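Local coordinates for protein probable enoyl-CoA hydratase/isomerase (Mycobacterium abscessus, PDB 3SWX) that probably acts on acyl-CoA thioesters as an enoyl-CoA hydratase or isomerase of the crotonase family, working as a trimer, at residues E9-R14 / A42-E47; G143-P146 / A150-R153; R206-G211 / S244-L249. All coordinates share one frame; numbering follows the deposited sequence.

Contact 1: E9-R14 / A42-E47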
loop_
_atom_site.group_PDB
_atom_site.type_symbol
_atom_site.label_atom_id
_atom_site.label_comp_id
_atom_site.label_asym_id
_atom_site.label_seq_id
_atom_site.Cartn_x
_atom_site.Cartn_y
_atom_site.Cartn_z
ATOM N N GLU B 9 14.085 35.291 -3.435
ATOM C CA GLU B 9 15.530 35.242 -3.202
ATOM C C GLU B 9 16.098 33.828 -3.294
ATOM O O GLU B 9 17.227 33.662 -3.739
ATOM C CB GLU B 9 15.868 35.811 -1.814
ATOM N N THR B 10 15.341 32.821 -2.829
ATOM C CA THR B 10 15.834 31.435 -2.713
ATOM C C THR B 10 15.204 30.419 -3.690
ATOM O O THR B 10 15.535 29.237 -3.646
ATOM C CB THR B 10 15.626 30.913 -1.273
ATOM O OG1 THR B 10 14.216 30.769 -0.993
ATOM C CG2 THR B 10 16.256 31.902 -0.263
ATOM N N LEU B 11 14.304 30.868 -4.560
ATOM C CA LEU B 11 13.724 29.998 -5.589
ATOM C C LEU B 11 13.921 30.568 -6.987
ATOM O O LEU B 11 13.820 31.773 -7.182
ATOM C CB LEU B 11 12.222 29.832 -5.380
ATOM C CG LEU B 11 11.782 29.458 -3.982
ATOM C CD1 LEU B 11 10.257 29.568 -3.887
ATOM C CD2 LEU B 11 12.288 28.067 -3.707
ATOM N N ARG B 12 14.168 29.677 -7.941
ATOM C CA ARG B 12 14.197 30.024 -9.328
ATOM C C ARG B 12 12.885 29.554 -9.955
ATOM O O ARG B 12 12.609 28.344 -10.014
ATOM C CB ARG B 12 15.379 29.345 -10.020
ATOM C CG ARG B 12 15.480 29.686 -11.491
ATOM C CD ARG B 12 16.384 28.714 -12.205
ATOM N NE ARG B 12 16.589 29.106 -13.592
ATOM C CZ ARG B 12 17.348 28.447 -14.460
ATOM N NH1 ARG B 12 17.996 27.347 -14.100
ATOM N NH2 ARG B 12 17.458 28.883 -15.704
ATOM N N ILE B 13 12.084 30.501 -10.422
ATOM C CA ILE B 13 10.787 30.187 -10.964
ATOM C C ILE B 13 10.696 30.493 -12.456
ATOM O O ILE B 13 11.117 31.558 -12.908
ATOM C CB ILE B 13 9.681 30.931 -10.168
ATOM C CG1 ILE B 13 9.580 30.304 -8.761
ATOM C CG2 ILE B 13 8.343 30.875 -10.919
ATOM C CD1 ILE B 13 8.234 30.388 -8.113
ATOM N N ARG B 14 10.143 29.549 -13.209
ATOM C CA ARG B 14 9.856 29.756 -14.611
ATOM C C ARG B 14 8.521 29.129 -14.929
ATOM O O ARG B 14 8.044 28.268 -14.162
ATOM C CB ARG B 14 10.926 29.096 -15.490
ATOM C CG ARG B 14 12.339 29.612 -15.290
ATOM C CD ARG B 14 13.343 28.708 -15.961
ATOM N NE ARG B 14 13.718 27.577 -15.115
ATOM C CZ ARG B 14 14.400 26.506 -15.526
ATOM N NH1 ARG B 14 14.776 26.373 -16.786
ATOM N NH2 ARG B 14 14.698 25.546 -14.667
ATOM N N ALA B 42 6.428 27.914 0.464
ATOM C CA ALA B 42 5.025 28.012 0.899
ATOM C C ALA B 42 4.229 29.016 0.068
ATOM O O ALA B 42 3.124 28.711 -0.397
ATOM C CB ALA B 42 4.942 28.350 2.406
ATOM N N LEU B 43 4.795 30.200 -0.147
ATOM C CA LEU B 43 4.125 31.228 -0.953
ATOM C C LEU B 43 3.966 30.785 -2.409
ATOM O O LEU B 43 2.865 30.886 -2.982
ATOM C CB LEU B 43 4.875 32.562 -0.890
ATOM C CG LEU B 43 4.796 33.284 0.463
ATOM C CD1 LEU B 43 5.721 34.524 0.530
ATOM C CD2 LEU B 43 3.343 33.689 0.764
ATOM N N ALA B 44 5.049 30.278 -2.997
ATOM C CA ALA B 44 5.041 29.876 -4.391
ATOM C C ALA B 44 3.958 28.836 -4.645
ATOM O O ALA B 44 3.193 28.941 -5.612
ATOM C CB ALA B 44 6.416 29.348 -4.813
ATOM N N LEU B 45 3.863 27.854 -3.755
ATOM C CA LEU B 45 2.861 26.801 -3.894
ATOM C C LEU B 45 1.456 27.317 -3.637
ATOM O O LEU B 45 0.502 26.856 -4.258
ATOM C CB LEU B 45 3.206 25.614 -3.008
ATOM C CG LEU B 45 4.463 24.845 -3.447
ATOM C CD1 LEU B 45 4.771 23.719 -2.474
ATOM C CD2 LEU B 45 4.320 24.310 -4.881
ATOM N N GLY B 46 1.323 28.304 -2.753
ATOM C CA GLY B 46 0.015 28.957 -2.523
ATOM C C GLY B 46 -0.427 29.759 -3.740
ATOM O O GLY B 46 -1.589 29.714 -4.147
ATOM N N GLU B 47 0.518 30.488 -4.329
ATOM C CA GLU B 47 0.299 31.160 -5.612
ATOM C C GLU B 47 -0.131 30.145 -6.681
ATOM O O GLU B 47 -1.083 30.384 -7.441
ATOM C CB GLU B 47 1.581 31.867 -6.050
ATOM C CG GLU B 47 1.393 33.031 -6.981
ATOM C CD GLU B 47 1.617 34.363 -6.277
ATOM O OE1 GLU B 47 2.764 34.602 -5.815
ATOM O OE2 GLU B 47 0.645 35.155 -6.178
#
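L11 and I13 both lay a terminal methyl against the single methyl of A44. The contact is purely apolar, with no hydrogen bond between the two segments. L11 CD1 lies 4.0 Å from A44 CB, and I13 CD1 lies 3.9 Å from the same A44 CB. As residues two apart on a strand, both point to the same side. Their end carbons, L11 CD1 and I13 CD1, stand 4.8 Å from each other, and the alanine methyl sits against the notch between them. In I13 the ethyl branch starts beside the backbone N and opposite the carbonyl carbon (chi1 -70°), which carries CD1 out to the helix. Alanine suits this point of the helix because its short side chain lets the strand come close, while the strand's long branched residues span the gap; L20, I22 and L24 of the next strand extend the apolar layer.

This is helix-on-sheet packing at the border of the crotonase fold. Strand 11-16 is an outermost strand, paired antiparallel with 19-24, and helix 35-50 covers one face of that pair.

The polar interactions are arranged around this apolar layer. On the opposite face of the strand, the guanidinium groups of R12 and R14 lie face over face, with R12 CZ and R14 CZ about 3.7 Å apart. R12 forms a salt bridge with E62 and R14 hydrogen bonds to the hydroxyl of Y60, which probably offsets the like charges. Just ahead of the strand, the hydroxyl of T10 and the backbone N of E9 both bond to the carboxylate of E40, one helical turn before A44.

Contact 2: G143-P146 / A150-R153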
loop_
_atom_site.group_PDB
_atom_site.type_symbol
_atom_site.label_atom_id
_atom_site.label_comp_id
_atom_site.label_asym_id
_atom_site.label_seq_id
_atom_site.Cartn_x
_atom_site.Cartn_y
_atom_site.Cartn_z
ATOM N N GLY B 143 18.761 12.540 17.046
ATOM C CA GLY B 143 18.039 12.670 18.298
ATOM C C GLY B 143 16.571 13.045 18.167
ATOM O O GLY B 143 15.892 13.219 19.175
ATOM N N ILE B 144 16.077 13.205 16.947
ATOM C CA ILE B 144 14.668 13.506 16.725
ATOM C C ILE B 144 14.038 12.397 15.877
ATOM O O ILE B 144 14.422 11.235 16.001
ATOM C CB ILE B 144 14.482 14.948 16.149
ATOM C CG1 ILE B 144 15.244 15.141 14.828
ATOM C CG2 ILE B 144 14.958 15.977 17.193
ATOM C CD1 ILE B 144 14.747 16.324 13.948
ATOM N N TYR B 145 13.048 12.732 15.045
ATOM C CA TYR B 145 12.398 11.746 14.184
ATOM C C TYR B 145 11.817 12.490 12.975
ATOM O O TYR B 145 11.799 13.736 12.967
ATOM C CB TYR B 145 11.320 10.965 14.969
ATOM C CG TYR B 145 9.968 11.642 14.992
ATOM C CD1 TYR B 145 9.824 12.922 15.533
ATOM C CD2 TYR B 145 8.833 11.013 14.481
ATOM C CE1 TYR B 145 8.593 13.568 15.545
ATOM C CE2 TYR B 145 7.578 11.653 14.506
ATOM C CZ TYR B 145 7.473 12.937 15.028
ATOM O OH TYR B 145 6.262 13.599 15.068
ATOM N N PRO B 146 11.359 11.750 11.954
ATOM C CA PRO B 146 10.747 12.419 10.800
ATOM C C PRO B 146 9.413 13.082 11.131
ATOM O O PRO B 146 8.434 12.409 11.478
ATOM C CB PRO B 146 10.539 11.280 9.776
ATOM C CG PRO B 146 11.257 10.082 10.344
ATOM C CD PRO B 146 11.312 10.286 11.824
ATOM N N ALA B 150 6.713 11.587 6.675
ATOM C CA ALA B 150 7.248 10.250 6.356
ATOM C C ALA B 150 6.563 9.169 7.192
ATOM O O ALA B 150 6.332 8.073 6.718
ATOM C CB ALA B 150 8.814 10.174 6.571
ATOM N N THR B 151 6.256 9.472 8.451
ATOM C CA THR B 151 5.667 8.466 9.336
ATOM C C THR B 151 4.311 7.990 8.834
ATOM O O THR B 151 3.932 6.845 9.084
ATOM C CB THR B 151 5.510 8.977 10.765
ATOM O OG1 THR B 151 4.775 10.213 10.759
ATOM C CG2 THR B 151 6.909 9.164 11.419
ATOM N N ILE B 152 3.628 8.847 8.083
ATOM C CA ILE B 152 2.304 8.561 7.547
ATOM C C ILE B 152 2.429 7.979 6.132
ATOM O O ILE B 152 1.882 6.922 5.841
ATOM C CB ILE B 152 1.429 9.843 7.487
ATOM C CG1 ILE B 152 1.232 10.415 8.884
ATOM C CG2 ILE B 152 0.056 9.559 6.785
ATOM C CD1 ILE B 152 0.788 11.888 8.915
ATOM N N ARG B 153 3.190 8.663 5.278
ATOM C CA ARG B 153 3.191 8.367 3.854
ATOM C C ARG B 153 4.168 7.299 3.417
ATOM O O ARG B 153 3.923 6.664 2.423
ATOM C CB ARG B 153 3.447 9.645 3.055
ATOM C CG ARG B 153 2.368 10.694 3.312
ATOM C CD ARG B 153 2.775 12.052 2.855
ATOM N NE ARG B 153 1.690 12.999 3.116
ATOM C CZ ARG B 153 1.831 14.313 3.245
ATOM N NH1 ARG B 153 3.016 14.877 3.180
ATOM N NH2 ARG B 153 0.764 15.054 3.486
HETATM O O HOH W 1 6.401 12.191 9.824
#
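T151 brings its methyl against the ring of Y145, CG2 lying 4.0 Å from Y145 CE2 and 4.1 Å from Y145 CD2. The approach is oblique to the ring, and the two side chains cross at about a right angle. The same methyl, T151 CG2, also comes within 3.6 Å of P146 O, so it packs against both an aromatic ring and a peptide oxygen. Beside it, a second apolar touch joins P146 CB to A150 CB at 3.8 Å. Alanine is small enough for the loop to pass close to the first turn of helix 150-158, and proline offers a rigid hydrocarbon surface to meet it.

Threonine divides its two branches between two tasks. Its OG1 lies between the backbone N and the carbonyl carbon (chi1 54°), which puts CG2 opposite the carbonyl carbon and turns it to the loop. The hydroxyl hydrogen bonds to OD1 of N218 of the second subunit. Y145 behaves likewise: CD2 and CE2 of its ring meet the methyl, while its OH bonds to the backbone O of L234 of the second subunit. The contact therefore lies at a subunit interface of the trimer, the usual assembly unit of crotonase-family enzymes.

Between the segments a water donates to P146 O at 2.6 Å and accepts from T151 N at 3.0 Å. N-H groups in the first turn of a helix have no carbonyl one turn earlier to bond to. Here the water serves T151 N and the carboxylate of E119 serves A150 N. The chemistry implies that loop and helix are held to one another by methyl packing and a bridging water, with the neighbouring subunit taking up the hydroxyls.

Contact 3: R206-G211 / S244-L249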
loop_
_atom_site.group_PDB
_atom_site.type_symbol
_atom_site.label_atom_id
_atom_site.label_comp_id
_atom_site.label_asym_id
_atom_site.label_seq_id
_atom_site.Cartn_x
_atom_site.Cartn_y
_atom_site.Cartn_z
ATOM N N ARG B 206 -2.283 18.604 -20.894
ATOM C CA ARG B 206 -3.122 18.366 -22.073
ATOM C C ARG B 206 -4.453 17.686 -21.693
ATOM O O ARG B 206 -5.362 17.599 -22.519
ATOM C CB ARG B 206 -2.399 17.495 -23.122
ATOM C CG ARG B 206 -1.143 18.105 -23.723
ATOM C CD ARG B 206 -0.661 17.349 -24.962
ATOM N NE ARG B 206 -0.230 15.988 -24.646
ATOM C CZ ARG B 206 0.981 15.649 -24.188
ATOM N NH1 ARG B 206 1.241 14.369 -23.951
ATOM N NH2 ARG B 206 1.929 16.565 -23.966
ATOM N N GLN B 207 -4.575 17.206 -20.447
ATOM C CA GLN B 207 -5.811 16.561 -20.010
ATOM C C GLN B 207 -6.773 17.591 -19.412
ATOM O O GLN B 207 -6.409 18.753 -19.185
ATOM C CB GLN B 207 -5.506 15.454 -19.004
ATOM C CG GLN B 207 -4.285 14.612 -19.399
ATOM C CD GLN B 207 -4.378 14.062 -20.812
ATOM O OE1 GLN B 207 -5.419 13.538 -21.217
ATOM N NE2 GLN B 207 -3.289 14.162 -21.559
ATOM N N ALA B 208 -8.006 17.165 -19.169
ATOM C CA ALA B 208 -9.041 18.087 -18.699
ATOM C C ALA B 208 -8.788 18.447 -17.245
ATOM O O ALA B 208 -8.892 17.567 -16.398
ATOM C CB ALA B 208 -10.412 17.451 -18.849
ATOM N N PRO B 209 -8.454 19.737 -16.948
ATOM C CA PRO B 209 -8.100 20.149 -15.598
ATOM C C PRO B 209 -9.105 19.785 -14.490
ATOM O O PRO B 209 -8.669 19.385 -13.410
ATOM C CB PRO B 209 -7.981 21.680 -15.694
ATOM C CG PRO B 209 -7.650 21.952 -17.116
ATOM C CD PRO B 209 -8.355 20.867 -17.896
ATOM N N LEU B 210 -10.409 19.926 -14.733
ATOM C CA LEU B 210 -11.398 19.625 -13.686
ATOM C C LEU B 210 -11.437 18.116 -13.401
ATOM O O LEU B 210 -11.759 17.692 -12.305
ATOM C CB LEU B 210 -12.802 20.118 -14.082
ATOM C CG LEU B 210 -13.007 21.606 -14.360
ATOM C CD1 LEU B 210 -14.479 21.845 -14.714
ATOM C CD2 LEU B 210 -12.566 22.494 -13.195
ATOM N N GLY B 211 -11.115 17.317 -14.407
ATOM C CA GLY B 211 -11.008 15.859 -14.247
ATOM C C GLY B 211 -9.767 15.494 -13.453
ATOM O O GLY B 211 -9.806 14.614 -12.608
ATOM N N SER B 244 -19.653 20.125 -17.728
ATOM C CA SER B 244 -18.618 21.080 -18.088
ATOM C C SER B 244 -18.425 21.158 -19.610
ATOM O O SER B 244 -18.726 20.209 -20.349
ATOM C CB SER B 244 -17.295 20.708 -17.402
ATOM O OG SER B 244 -16.716 19.581 -18.026
ATOM N N GLU B 245 -17.916 22.295 -20.070
ATOM C CA GLU B 245 -17.533 22.440 -21.479
ATOM C C GLU B 245 -16.551 21.362 -21.926
ATOM O O GLU B 245 -16.627 20.844 -23.055
ATOM C CB GLU B 245 -16.843 23.772 -21.709
ATOM C CG GLU B 245 -17.741 24.950 -21.653
ATOM C CD GLU B 245 -17.083 26.145 -22.271
ATOM O OE1 GLU B 245 -17.029 27.178 -21.584
ATOM O OE2 GLU B 245 -16.591 26.026 -23.421
ATOM N N ASP B 246 -15.606 21.059 -21.046
ATOM C CA ASP B 246 -14.549 20.108 -21.366
ATOM C C ASP B 246 -15.062 18.677 -21.603
ATOM O O ASP B 246 -14.486 17.949 -22.433
ATOM C CB ASP B 246 -13.448 20.146 -20.284
ATOM C CG ASP B 246 -12.532 21.365 -20.425
ATOM O OD1 ASP B 246 -12.586 22.038 -21.477
ATOM O OD2 ASP B 246 -11.747 21.638 -19.502
ATOM N N ALA B 247 -16.126 18.261 -20.902
ATOM C CA ALA B 247 -16.697 16.920 -21.158
ATOM C C ALA B 247 -17.261 16.804 -22.593
ATOM O O ALA B 247 -17.020 15.816 -23.292
ATOM C CB ALA B 247 -17.742 16.568 -20.127
ATOM N N THR B 248 -17.986 17.823 -23.044
ATOM C CA THR B 248 -18.491 17.819 -24.426
ATOM C C THR B 248 -17.314 17.879 -25.420
ATOM O O THR B 248 -17.281 17.125 -26.406
ATOM C CB THR B 248 -19.566 18.932 -24.690
ATOM O OG1 THR B 248 -18.982 20.235 -24.551
ATOM C CG2 THR B 248 -20.712 18.812 -23.718
ATOM N N LEU B 249 -16.323 18.720 -25.143
ATOM C CA LEU B 249 -15.110 18.726 -25.975
ATOM C C LEU B 249 -14.421 17.350 -26.015
ATOM O O LEU B 249 -14.062 16.840 -27.084
ATOM C CB LEU B 249 -14.124 19.803 -25.498
ATOM C CG LEU B 249 -14.474 21.262 -25.828
ATOM C CD1 LEU B 249 -13.543 22.251 -25.093
ATOM C CD2 LEU B 249 -14.439 21.502 -27.353
HETATM O O HOH W 2 -11.774 20.055 -17.191
#
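Two helix N-termini meet in the C-terminal helical region, where helix 245-255 starts beside the start of helix 209-225. A208 and S244 are their N-cap residues. The carbon-to-carbon touches are light: A208 CB lies 4.3 Å from D246 CB, and L210 CD1 reaches S244 CB at 4.1 Å. Alanine's small side chain lets the backbones approach, and leucine is long enough to reach the residue that precedes the other helix.

D246 supplies the polar link. Its CG stands opposite the carbonyl carbon (chi1 -77°), which places the carboxylate beside the first turn of helix 209-225, where D246 OD2 lies 3.8 Å from P209 CD and the two side chains cross at about a right angle. A water donates to D246 OD2 at 2.8 Å and accepts from L210 N, also at 2.8 Å. The backbone N atoms of G264 and V263 bond to OD2 and OD1 respectively, gripping both carboxylate oxygens and probably favouring the charged form, although the C-terminal carboxylate of R265 is near.

Serine suits the start of its helix because S244 OG accepts from A247 N at 3.2 Å (151° at the hydrogen) while bonding also to the backbone O of L241. Proline suits the first turn of the other, where no backbone N-H is needed. Helix starts paired in this way, with Q207 and A208 against the third subunit, belong to the C-terminal trimerisation region of the crotonase fold.

How the contacts relate
The three contacts follow one another along the chain without nesting or crossing. Contact 1 closes first, across 27 residues that include strand 19-24, and ties the edge of the six-stranded sheet to helix 35-50. Contact 2 spans a three-residue gap, fastening the loop after strand 134-136 to helix 150-158. Contact 3 closes over 32 residues, nearly all helical, and brings two C-terminal helix starts together. Contacts 2 and 3 lie on opposite sides of the chain's centre, their centres 38 Å apart. Yet the trimer relates them: A208 packs on G143 of the third subunit, joining the regions of contact 3 and contact 2 across an interface. No other subunit touches contact 1.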